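Local structure of pectate lyase 1 (Juniperus ashei, 1PXZ) at residues P53-T57 with L58-A62. The protein cleaves polygalacturonate by beta-elimination with low pectate lyase activity, probably using calcium, and is a major cedar pollen allergen. Residues are numbered along the deposited sequence; the frame is centred on the assembly and turned at random.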
ATOM      1  N   PRO A  53     -17.694 -19.521   4.508  1.00 14.20           N
ATOM      2  CA  PRO A  53     -17.128 -19.004   5.760  1.00 11.37           C
ATOM      3  C   PRO A  53     -18.150 -18.897   6.877  1.00  9.53           C
ATOM      4  O   PRO A  53     -19.316 -18.574   6.669  1.00 18.91           O
ATOM      5  CB  PRO A  53     -16.620 -17.612   5.369  1.00 12.83           C
ATOM      6  CG  PRO A  53     -17.382 -17.254   4.133  1.00 17.06           C
ATOM      7  CD  PRO A  53     -17.627 -18.551   3.401  1.00 18.33           C
ATOM      8  N   THR A  54     -17.733 -19.148   8.104  1.00 13.41           N
ATOM      9  CA  THR A  54     -18.671 -19.133   9.220  1.00 13.79           C
ATOM     10  C   THR A  54     -18.523 -17.893  10.095  1.00 17.11           C
ATOM     11  O   THR A  54     -17.417 -17.347  10.233  1.00 11.12           O
ATOM     12  CB  THR A  54     -18.484 -20.405  10.076  1.00 20.18           C
ATOM     13  OG1 THR A  54     -19.272 -20.305  11.270  1.00 59.07           O
ATOM     14  CG2 THR A  54     -17.051 -20.542  10.538  1.00 23.69           C
ATOM     15  N   PRO A  55     -19.620 -17.472  10.709  1.00 17.82           N
ATOM     16  CA  PRO A  55     -19.624 -16.296  11.587  1.00 15.18           C
ATOM     17  C   PRO A  55     -18.495 -16.342  12.600  1.00 17.59           C
ATOM     18  O   PRO A  55     -18.239 -17.397  13.198  1.00 13.66           O
ATOM     19  CB  PRO A  55     -20.991 -16.403  12.292  1.00 15.60           C
ATOM     20  CG  PRO A  55     -21.846 -17.017  11.215  1.00 16.04           C
ATOM     21  CD  PRO A  55     -20.971 -18.092  10.618  1.00 18.57           C
ATOM     22  N   GLY A  56     -17.789 -15.222  12.768  1.00 13.51           N
ATOM     23  CA  GLY A  56     -16.679 -15.233  13.706  1.00  9.86           C
ATOM     24  C   GLY A  56     -15.339 -15.303  12.998  1.00 11.20           C
ATOM     25  O   GLY A  56     -14.322 -14.994  13.621  1.00 12.75           O
ATOM     26  N   THR A  57     -15.310 -15.717  11.739  1.00  9.83           N
ATOM     27  CA  THR A  57     -14.017 -15.821  11.056  1.00  9.75           C
ATOM     28  C   THR A  57     -13.728 -14.549  10.275  1.00 11.98           C
ATOM     29  O   THR A  57     -14.634 -13.739  10.044  1.00 10.36           O
ATOM     30  CB  THR A  57     -13.941 -16.999  10.058  1.00 11.45           C
ATOM     31  OG1 THR A  57     -15.014 -16.873   9.117  1.00 10.91           O
ATOM     32  CG2 THR A  57     -14.081 -18.313  10.819  1.00  7.66           C
ATOM     33  N   LEU A  58     -12.472 -14.400   9.854  1.00  9.75           N
ATOM     34  CA  LEU A  58     -12.111 -13.191   9.099  1.00  8.90           C
ATOM     35  C   LEU A  58     -12.812 -13.166   7.757  1.00 10.13           C
ATOM     36  O   LEU A  58     -13.345 -12.148   7.287  1.00 10.75           O
ATOM     37  CB  LEU A  58     -10.583 -13.164   8.961  1.00 10.37           C
ATOM     38  CG  LEU A  58     -10.040 -12.049   8.061  1.00 10.61           C
ATOM     39  CD1 LEU A  58     -10.494 -10.697   8.579  1.00  9.27           C
ATOM     40  CD2 LEU A  58      -8.514 -12.132   7.979  1.00 10.37           C
ATOM     41  N   ARG A  59     -12.847 -14.316   7.057  1.00  6.79           N
ATOM     42  CA  ARG A  59     -13.440 -14.303   5.719  1.00  6.59           C
ATOM     43  C   ARG A  59     -14.929 -14.012   5.774  1.00  9.96           C
ATOM     44  O   ARG A  59     -15.453 -13.326   4.902  1.00 12.09           O
ATOM     45  CB  ARG A  59     -13.199 -15.611   4.968  1.00 10.66           C
ATOM     46  CG  ARG A  59     -13.705 -15.584   3.516  1.00 11.14           C
ATOM     47  CD  ARG A  59     -13.463 -16.967   2.903  1.00 11.02           C
ATOM     48  NE  ARG A  59     -12.048 -17.340   2.910  1.00  9.65           N
ATOM     49  CZ  ARG A  59     -11.207 -17.044   1.930  1.00 12.66           C
ATOM     50  NH1 ARG A  59     -11.605 -16.370   0.854  1.00  9.20           N
ATOM     51  NH2 ARG A  59      -9.948 -17.431   2.025  1.00 13.21           N
ATOM     52  N   TYR A  60     -15.637 -14.512   6.789  1.00 11.92           N
ATOM     53  CA  TYR A  60     -17.055 -14.122   6.870  1.00  8.31           C
ATOM     54  C   TYR A  60     -17.203 -12.617   6.965  1.00  5.33           C
ATOM     55  O   TYR A  60     -17.991 -11.988   6.278  1.00 11.79           O
ATOM     56  CB  TYR A  60     -17.683 -14.790   8.097  1.00  9.47           C
ATOM     57  CG  TYR A  60     -19.167 -14.529   8.284  1.00 10.84           C
ATOM     58  CD1 TYR A  60     -20.115 -15.374   7.715  1.00 21.52           C
ATOM     59  CD2 TYR A  60     -19.623 -13.452   9.033  1.00 14.89           C
ATOM     60  CE1 TYR A  60     -21.480 -15.155   7.875  1.00 20.57           C
ATOM     61  CE2 TYR A  60     -20.978 -13.224   9.196  1.00 12.58           C
ATOM     62  CZ  TYR A  60     -21.894 -14.072   8.622  1.00 20.54           C
ATOM     63  OH  TYR A  60     -23.234 -13.808   8.815  1.00 20.74           O
ATOM     64  N   GLY A  61     -16.491 -11.951   7.870  1.00  7.42           N
ATOM     65  CA  GLY A  61     -16.765 -10.512   7.930  1.00  8.54           C
ATOM     66  C   GLY A  61     -16.299  -9.796   6.676  1.00  8.68           C
ATOM     67  O   GLY A  61     -16.939  -8.851   6.202  1.00 10.76           O
ATOM     68  N   ALA A  62     -15.167 -10.235   6.125  1.00  8.59           N
ATOM     69  CA  ALA A  62     -14.600  -9.530   4.963  1.00  9.53           C
ATOM     70  C   ALA A  62     -15.462  -9.671   3.724  1.00 12.38           C
ATOM     71  O   ALA A  62     -15.393  -8.850   2.815  1.00  9.37           O
ATOM     72  CB  ALA A  62     -13.194 -10.048   4.698  1.00  8.64           C
TER
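Tyr60 turns its ring back over the loop that leads into helix 58-63 and receives Pro55 on one face. The evidence for a CH-pi contact is that Pro55 CA lies 3.8 Å from the centroid of the Tyr60 ring, 14° off its normal. Farther round the same proline, Pro55 CG approaches Tyr60 CE1 at 3.8 Å, while Pro53 O sits at the ring edge near its plane. The torsion of Tyr60 explains this placement: CG is anti to the backbone N (chi1 -177°), which carries the ring over the type II turn from Thr54 to Thr57. Where the Tyr60 side chain leaves the backbone, Pro53 CB packs against Tyr60 CB at 4.1 Å, and Pro53 crosses the aliphatic part of Arg59 at about a right angle; the guanidinium continues to a salt bridge with Asp48. Leu58 and Arg59 also touch Leu84 of strand 84-85 in the parallel beta-helix.

Thr57 is the N-cap. Its hydroxyl, placed between backbone N and carbonyl carbon (chi1 56°), donates to Thr54 O (OG1 to O 2.7 Å) and accepts a weak capping bond from Tyr60 N (N to OG1 3.4 Å). Thr54 O also takes the turn bond from Thr57 N at 3.1 Å, so two donors grip it. Thr57 OG1 thus bridges the turn carbonyl and, weakly, the first turn of the helix, a single hydroxyl engaged both as donor and as acceptor.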